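PDB 7AJ0: arylsulfatase from Pseudoalteromonas sp. MB47, which probably cleaves sulfate groups from fucoidan in an exo-acting manner, working as a calcium-binding sulfatase assembled into a hexamer. Local coordinates for residues A[25-30]-A[415-420]; A[92-97]-A[368-373]; A[107-112]-A[375-380]. All coordinates share one frame; numbering follows the deposited sequence.

Contact 1 (A[25-30]-A[415-420]); sequences EPAIPR and KSRRQV
Segments 25-30 and 415-420, both without regular structure, are joined at one end by Arg-30, which grips Ser-416 O with two nitrogens. Followed outward from CB, the Arg-30 side chain first sets CG against CG of Arg-417, 3.8 Å away, the two side chains sliding past each other in opposite directions. A bend at chi2 (-64°) then brings CD alongside Lys-415 O. Beyond it, NE donates to Ser-416 O at 2.9 Å, and NH2 reaches the same Ser-416 O at 2.8 Å, a side-on grip with the oxygen almost in the guanidinium plane. CZ sits flat between two aliphatic groups: Lys-415 CB covers one face, 3.4 Å from CZ, and CG2 of Ile-28 the other, while NH1 lies near Lys-415 CD. An alanine here would lose both bonds to Ser-416 O and the clasped guanidinium, and would probably loosen the two segments at this end. Next along, the backbone takes over: Ile-28 N donates to Arg-417 O at 2.8 Å, nearly straight (171°) and on a lone pair. Ile-28 CD1 rests on CB of Gln-419, 3.7 Å off. The Arg-417 guanidinium, turned 81° from that of Arg-30, has Ala-27 CB over one face, with NH2 3.4 Å from that CB; its NH1 is bonded to Asp-404 O. At the far end water takes over, one molecule joining Glu-25 OE2 to Val-420 O and another joining Pro-26 O to Gln-419 N. The pairing thus lays the run leading into helix 31-48 along the loop that enters strand 420-425, the first strand of a small antiparallel C-terminal sheet of the kind sulfatases carry.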
# COMPACT_ATOMS: atom_id res chain seq x y z
N GLU A 25 -1.64 -37.24 20.97
CA GLU A 25 -2.08 -35.89 21.28
C GLU A 25 -3.06 -35.93 22.45
O GLU A 25 -4.05 -36.67 22.39
CB GLU A 25 -2.75 -35.25 20.06
CG GLU A 25 -3.25 -33.82 20.30
CD GLU A 25 -2.14 -32.83 20.57
OE1 GLU A 25 -0.96 -33.15 20.31
OE2 GLU A 25 -2.44 -31.72 21.06
N PRO A 26 -2.82 -35.18 23.53
CA PRO A 26 -3.78 -35.16 24.64
C PRO A 26 -5.16 -34.75 24.16
O PRO A 26 -5.31 -33.92 23.26
CB PRO A 26 -3.19 -34.13 25.61
CG PRO A 26 -1.73 -34.13 25.30
CD PRO A 26 -1.62 -34.37 23.82
N ALA A 27 -6.18 -35.34 24.77
CA ALA A 27 -7.57 -35.09 24.40
C ALA A 27 -8.38 -34.70 25.63
O ALA A 27 -8.04 -35.06 26.76
CB ALA A 27 -8.20 -36.33 23.73
N ILE A 28 -9.45 -33.96 25.39
CA ILE A 28 -10.36 -33.57 26.47
C ILE A 28 -11.30 -34.73 26.76
O ILE A 28 -11.97 -35.22 25.83
CB ILE A 28 -11.13 -32.31 26.10
CG1 ILE A 28 -10.18 -31.14 25.90
CG2 ILE A 28 -12.17 -31.99 27.16
CD1 ILE A 28 -10.81 -29.95 25.20
N PRO A 29 -11.40 -35.20 28.00
CA PRO A 29 -12.36 -36.28 28.30
C PRO A 29 -13.79 -35.82 28.07
O PRO A 29 -14.18 -34.71 28.45
CB PRO A 29 -12.09 -36.60 29.77
CG PRO A 29 -10.73 -36.05 30.06
CD PRO A 29 -10.59 -34.85 29.18
N ARG A 30 -14.58 -36.68 27.43
CA ARG A 30 -16.02 -36.48 27.27
C ARG A 30 -16.74 -37.74 27.73
O ARG A 30 -17.40 -38.43 26.95
CB ARG A 30 -16.36 -36.15 25.82
CG ARG A 30 -15.64 -34.94 25.25
CD ARG A 30 -16.04 -33.65 25.97
NE ARG A 30 -15.40 -32.49 25.36
CZ ARG A 30 -15.31 -31.29 25.94
NH1 ARG A 30 -15.81 -31.10 27.16
NH2 ARG A 30 -14.71 -30.29 25.31
N LYS A 415 -19.48 -31.93 22.61
CA LYS A 415 -18.29 -31.09 22.66
C LYS A 415 -17.09 -31.86 22.12
O LYS A 415 -17.00 -33.08 22.26
CB LYS A 415 -18.04 -30.62 24.09
CG LYS A 415 -19.13 -29.70 24.61
CD LYS A 415 -18.87 -29.25 26.04
CE LYS A 415 -19.99 -28.34 26.54
NZ LYS A 415 -19.69 -27.76 27.87
N SER A 416 -16.19 -31.13 21.49
CA SER A 416 -15.04 -31.74 20.84
C SER A 416 -14.03 -32.23 21.88
O SER A 416 -13.91 -31.68 22.98
CB SER A 416 -14.38 -30.73 19.90
OG SER A 416 -13.19 -31.24 19.33
N ARG A 417 -13.30 -33.29 21.51
CA ARG A 417 -12.20 -33.78 22.32
C ARG A 417 -10.88 -33.11 21.98
O ARG A 417 -9.88 -33.36 22.66
CB ARG A 417 -12.06 -35.30 22.16
CG ARG A 417 -13.32 -36.07 22.52
CD ARG A 417 -13.08 -37.57 22.61
NE ARG A 417 -12.13 -37.92 23.66
CZ ARG A 417 -11.04 -38.67 23.49
NH1 ARG A 417 -10.75 -39.19 22.30
NH2 ARG A 417 -10.24 -38.91 24.52
N ARG A 418 -10.85 -32.26 20.95
CA ARG A 418 -9.64 -31.56 20.54
C ARG A 418 -9.63 -30.17 21.16
O ARG A 418 -10.60 -29.42 21.04
CB ARG A 418 -9.56 -31.46 19.02
CG ARG A 418 -8.40 -30.60 18.52
CD ARG A 418 -8.25 -30.67 17.00
NE ARG A 418 -7.72 -31.96 16.56
CZ ARG A 418 -6.42 -32.28 16.59
NH1 ARG A 418 -6.03 -33.47 16.17
NH2 ARG A 418 -5.53 -31.41 17.04
N GLN A 419 -8.52 -29.84 21.82
CA GLN A 419 -8.39 -28.56 22.50
C GLN A 419 -7.71 -27.50 21.64
O GLN A 419 -8.01 -26.31 21.78
CB GLN A 419 -7.60 -28.74 23.80
CG GLN A 419 -7.69 -27.57 24.75
CD GLN A 419 -7.03 -27.87 26.09
OE1 GLN A 419 -7.57 -27.51 27.14
NE2 GLN A 419 -5.88 -28.52 26.05
N VAL A 420 -6.80 -27.91 20.75
CA VAL A 420 -6.01 -26.97 19.97
C VAL A 420 -5.77 -27.55 18.58
O VAL A 420 -5.64 -28.77 18.40
CB VAL A 420 -4.66 -26.66 20.65
CG1 VAL A 420 -3.84 -25.70 19.80
CG2 VAL A 420 -4.87 -26.09 22.05
O HOH W 1 -4.89 -30.54 20.71
O HOH W 2 -6.01 -31.57 22.68

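Contact 2 (A[92-97]-A[368-373]); sequences RLTSMY and GQVNNG
Parallel strand pairing joins 92-97 to 368-373 in the mixed central sheet of the sulfatase fold, the touching parts running within 15° of each other. Backbone bonds set the register. Arg-92 straddles Val-370: its N donates to Gln-369 O at 2.7 Å, and its O accepts from Asn-371 N. Asn-371 O then takes Thr-94 N at 3.1 Å, as in parallel pairing. At 94 and 95 strand 91-97 turns a corner, and a water joins the two segments there, accepting from Ser-95 N and donating to the carbonyl oxygens of Asn-371 and Gly-373.

Side-chain packing follows the two faces. On one, Arg-92 and Val-370 lie side by side and point the same way, Val-370 CG1 sitting over the guanidinium, 3.6 Å from NH2, toward its rim; Thr-94 CG2 closes on the same CG1 at 3.7 Å. Tyr-70 adds a cation-pi contact to Arg-92, and a neighbouring subunit covers this face, its Ala-74 packing on Val-370. On the other face Leu-93 CD2 lies beside Asn-371 CB, with Phe-408 of helix 406-409 against both residues.

Side-chain polar bonds gather around the corner at 94 and 95. Asn-371 OD1 accepts from Gly-373 N in an Asx turn, while its ND2 bonds to Gly-414 O. Asn-372, with CG anti to its backbone N (chi1 -159°), presents OD1 to two hydroxyls: Thr-94 OG1 donates to this OD1 at 2.7 Å, and Ser-95 OG at a very short 2.4 Å, both from above the amide plane.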
# COMPACT_ATOMS: atom_id res chain seq x y z
N ARG A 92 -23.10 -30.86 10.47
CA ARG A 92 -22.26 -29.93 9.73
C ARG A 92 -21.26 -29.30 10.70
O ARG A 92 -21.66 -28.65 11.67
CB ARG A 92 -23.09 -28.86 9.04
CG ARG A 92 -22.26 -27.86 8.25
CD ARG A 92 -23.12 -27.07 7.27
NE ARG A 92 -24.08 -26.20 7.94
CZ ARG A 92 -23.81 -24.95 8.34
NH1 ARG A 92 -22.61 -24.43 8.16
NH2 ARG A 92 -24.76 -24.24 8.93
N LEU A 93 -19.97 -29.49 10.43
CA LEU A 93 -18.90 -28.96 11.26
C LEU A 93 -18.42 -27.64 10.66
O LEU A 93 -18.03 -27.60 9.48
CB LEU A 93 -17.75 -29.95 11.36
CG LEU A 93 -18.07 -31.28 12.04
CD1 LEU A 93 -16.87 -32.21 11.96
CD2 LEU A 93 -18.48 -31.07 13.48
N THR A 94 -18.45 -26.58 11.46
CA THR A 94 -18.06 -25.25 11.00
C THR A 94 -16.64 -24.87 11.41
O THR A 94 -16.17 -23.80 11.02
CB THR A 94 -19.04 -24.20 11.52
OG1 THR A 94 -19.19 -24.32 12.94
CG2 THR A 94 -20.40 -24.36 10.87
N SER A 95 -15.95 -25.72 12.16
CA SER A 95 -14.55 -25.49 12.55
C SER A 95 -13.72 -26.74 12.29
O SER A 95 -13.01 -27.25 13.16
CB SER A 95 -14.46 -25.06 14.01
OG SER A 95 -14.79 -23.69 14.15
N MET A 96 -13.81 -27.25 11.07
CA MET A 96 -12.99 -28.36 10.61
C MET A 96 -11.75 -27.81 9.92
O MET A 96 -11.83 -26.83 9.17
CB MET A 96 -13.80 -29.24 9.65
CG MET A 96 -13.03 -30.38 9.00
SD MET A 96 -12.54 -31.67 10.14
CE MET A 96 -12.30 -33.01 8.98
N TYR A 97 -10.61 -28.44 10.17
CA TYR A 97 -9.33 -27.88 9.76
C TYR A 97 -8.50 -28.89 8.99
O TYR A 97 -8.52 -30.09 9.28
CB TYR A 97 -8.53 -27.38 10.98
CG TYR A 97 -9.00 -26.03 11.45
CD1 TYR A 97 -8.54 -24.87 10.85
CD2 TYR A 97 -9.91 -25.92 12.49
CE1 TYR A 97 -8.98 -23.63 11.26
CE2 TYR A 97 -10.36 -24.69 12.91
CZ TYR A 97 -9.89 -23.54 12.30
OH TYR A 97 -10.33 -22.31 12.71
N GLY A 368 -29.58 -32.45 11.39
CA GLY A 368 -29.75 -31.04 11.67
C GLY A 368 -28.82 -30.46 12.69
O GLY A 368 -29.15 -29.45 13.32
N GLN A 369 -27.65 -31.07 12.89
CA GLN A 369 -26.68 -30.56 13.85
C GLN A 369 -25.68 -29.65 13.15
O GLN A 369 -25.12 -30.01 12.11
CB GLN A 369 -25.93 -31.70 14.53
CG GLN A 369 -26.73 -32.46 15.55
CD GLN A 369 -25.91 -33.55 16.21
OE1 GLN A 369 -25.13 -33.29 17.12
NE2 GLN A 369 -26.07 -34.78 15.74
N VAL A 370 -25.45 -28.47 13.72
CA VAL A 370 -24.36 -27.59 13.33
C VAL A 370 -23.49 -27.40 14.56
O VAL A 370 -23.96 -26.88 15.59
CB VAL A 370 -24.86 -26.25 12.79
CG1 VAL A 370 -23.72 -25.49 12.12
CG2 VAL A 370 -26.00 -26.46 11.81
N ASN A 371 -22.23 -27.83 14.48
CA ASN A 371 -21.34 -27.88 15.62
C ASN A 371 -20.03 -27.20 15.26
O ASN A 371 -19.40 -27.55 14.25
CB ASN A 371 -21.08 -29.33 16.05
CG ASN A 371 -20.54 -29.44 17.46
OD1 ASN A 371 -19.76 -28.60 17.90
ND2 ASN A 371 -20.97 -30.47 18.17
N ASN A 372 -19.61 -26.24 16.09
CA ASN A 372 -18.40 -25.46 15.85
C ASN A 372 -17.20 -26.01 16.61
O ASN A 372 -16.19 -25.32 16.74
CB ASN A 372 -18.65 -24.00 16.23
CG ASN A 372 -17.67 -23.05 15.56
OD1 ASN A 372 -17.18 -23.32 14.46
ND2 ASN A 372 -17.38 -21.93 16.22
N GLY A 373 -17.28 -27.25 17.11
CA GLY A 373 -16.17 -27.82 17.84
C GLY A 373 -14.98 -28.11 16.94
O GLY A 373 -15.12 -28.46 15.77
O HOH W 3 -16.78 -27.82 13.73

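Contact 3 (A[107-112]-A[375-380])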
# COMPACT_ATOMS: atom_id res chain seq x y z
N ALA A 107 -1.38 -36.50 3.51
CA ALA A 107 -0.55 -37.25 4.44
C ALA A 107 -1.19 -37.29 5.83
O ALA A 107 -1.24 -38.34 6.47
CB ALA A 107 0.85 -36.64 4.51
N ALA A 108 -1.67 -36.14 6.30
CA ALA A 108 -2.28 -36.10 7.63
C ALA A 108 -3.49 -37.02 7.71
O ALA A 108 -3.71 -37.70 8.72
CB ALA A 108 -2.66 -34.67 7.98
N LEU A 109 -4.29 -37.05 6.64
CA LEU A 109 -5.49 -37.88 6.64
C LEU A 109 -5.15 -39.36 6.65
O LEU A 109 -5.97 -40.17 7.10
CB LEU A 109 -6.35 -37.54 5.42
CG LEU A 109 -7.58 -38.40 5.17
CD1 LEU A 109 -8.62 -38.18 6.26
CD2 LEU A 109 -8.15 -38.10 3.79
N THR A 110 -3.98 -39.74 6.15
CA THR A 110 -3.62 -41.15 6.02
C THR A 110 -2.48 -41.57 6.93
O THR A 110 -1.94 -42.67 6.77
CB THR A 110 -3.26 -41.48 4.57
OG1 THR A 110 -2.14 -40.68 4.16
CG2 THR A 110 -4.44 -41.21 3.65
N THR A 111 -2.09 -40.73 7.89
CA THR A 111 -1.07 -41.10 8.86
C THR A 111 -1.39 -40.67 10.28
O THR A 111 -0.65 -41.06 11.19
CB THR A 111 0.30 -40.53 8.47
OG1 THR A 111 0.27 -39.10 8.58
CG2 THR A 111 0.67 -40.92 7.05
N GLY A 112 -2.44 -39.88 10.51
CA GLY A 112 -2.70 -39.36 11.84
C GLY A 112 -1.65 -38.42 12.35
O GLY A 112 -1.59 -38.16 13.56
N MET A 375 -12.02 -29.71 15.00
CA MET A 375 -11.73 -31.03 14.44
C MET A 375 -10.70 -30.88 13.33
O MET A 375 -10.61 -29.84 12.68
CB MET A 375 -13.00 -31.71 13.91
CG MET A 375 -12.75 -33.12 13.40
SD MET A 375 -14.18 -34.19 13.54
CE MET A 375 -13.60 -35.64 12.66
N ASP A 376 -9.92 -31.94 13.13
CA ASP A 376 -8.77 -31.95 12.25
C ASP A 376 -8.90 -33.11 11.27
O ASP A 376 -9.66 -34.05 11.49
CB ASP A 376 -7.47 -32.08 13.07
CG ASP A 376 -6.23 -31.69 12.29
OD1 ASP A 376 -5.93 -32.32 11.25
OD2 ASP A 376 -5.53 -30.75 12.74
N LEU A 377 -8.15 -33.04 10.16
CA LEU A 377 -8.09 -34.17 9.25
C LEU A 377 -7.46 -35.39 9.91
O LEU A 377 -7.85 -36.53 9.62
CB LEU A 377 -7.31 -33.82 7.99
CG LEU A 377 -8.04 -33.03 6.89
CD1 LEU A 377 -7.08 -32.75 5.74
CD2 LEU A 377 -9.27 -33.76 6.40
N THR A 378 -6.48 -35.18 10.80
CA THR A 378 -5.92 -36.31 11.53
C THR A 378 -6.94 -36.95 12.46
O THR A 378 -6.77 -38.11 12.84
CB THR A 378 -4.70 -35.86 12.35
OG1 THR A 378 -5.08 -34.83 13.26
CG2 THR A 378 -3.60 -35.35 11.43
N ASP A 379 -8.00 -36.23 12.83
CA ASP A 379 -9.03 -36.81 13.68
C ASP A 379 -9.88 -37.82 12.91
O ASP A 379 -10.41 -38.76 13.52
CB ASP A 379 -9.92 -35.70 14.26
CG ASP A 379 -9.15 -34.77 15.18
OD1 ASP A 379 -8.04 -35.14 15.62
OD2 ASP A 379 -9.67 -33.67 15.48
N ILE A 380 -10.03 -37.64 11.60
CA ILE A 380 -10.72 -38.65 10.80
C ILE A 380 -9.93 -39.96 10.82
O ILE A 380 -10.49 -41.05 10.97
CB ILE A 380 -10.93 -38.15 9.36
CG1 ILE A 380 -11.79 -36.88 9.36
CG2 ILE A 380 -11.57 -39.24 8.51
CD1 ILE A 380 -11.79 -36.13 8.04
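Leu-109 reaches with CD1 across to the start of helix 377-387, where this methyl lies 3.9 Å from CG2 of Ile-380 and 3.8 Å from the carbonyl oxygen of Leu-377. The arrangement is a case of helix packing in the buried core of the sulfatase fold, the C-terminal part of helix 102-111 meeting the capped first turn of helix 377-387. With CG anti to its backbone N (chi1 174°), Leu-109 crosses Ile-380 obliquely, and Met-96 of strand 91-97 packs on Ile-380 as well. A second point of touch is made by Thr-378, whose CG2 stands anti to the carbonyl carbon and meets Ala-108 CB at 3.6 Å. The same CG2 lies 3.8 Å from Gly-112 C, at the residue where helical backbone angles give way to a positive phi. The contact across the segments is van der Waals, while several polar groups are bonded within each segment. Thr-111 OG1 donates back to Ala-107 O, which also accepts from Thr-110 N, so two bonds hold that carbonyl. On the other side Asp-376 and Asp-379 form a capping box: Thr-378 N donates to Asp-376 OD1 at 2.9 Å, a nearly straight bond (166°), and Asp-376 N donates to Asp-379 OD2, likewise at 2.9 Å; both carboxylate oxygens are met from above their planes, the second more steeply.

Overall arrangement
Contacts 2 and 3 share the central sheet: past its corner, strand 91-97 changes partner from 369-371 to 375-376, with Tyr-97 N 2.9 Å from Met-375 O, a probable hydrogen bond. Their centres lie about 16 Å apart, and each is about 15 Å from that of contact 1, inside whose chain loop both are nested. Contact 1 joins contact 3 by a salt bridge, Arg-418 NH1 to Asp-379 OD1 at 2.7 Å, and packs on contact 2 through Ser-416 and Gly-373. Contact 3 lies near the metal: the Leu-377 side chain is about 9 Å from the calcium, and helix 102-111 begins at Cys-102, part of the calcium site and probably the position matured to formylglycine in sulfatases.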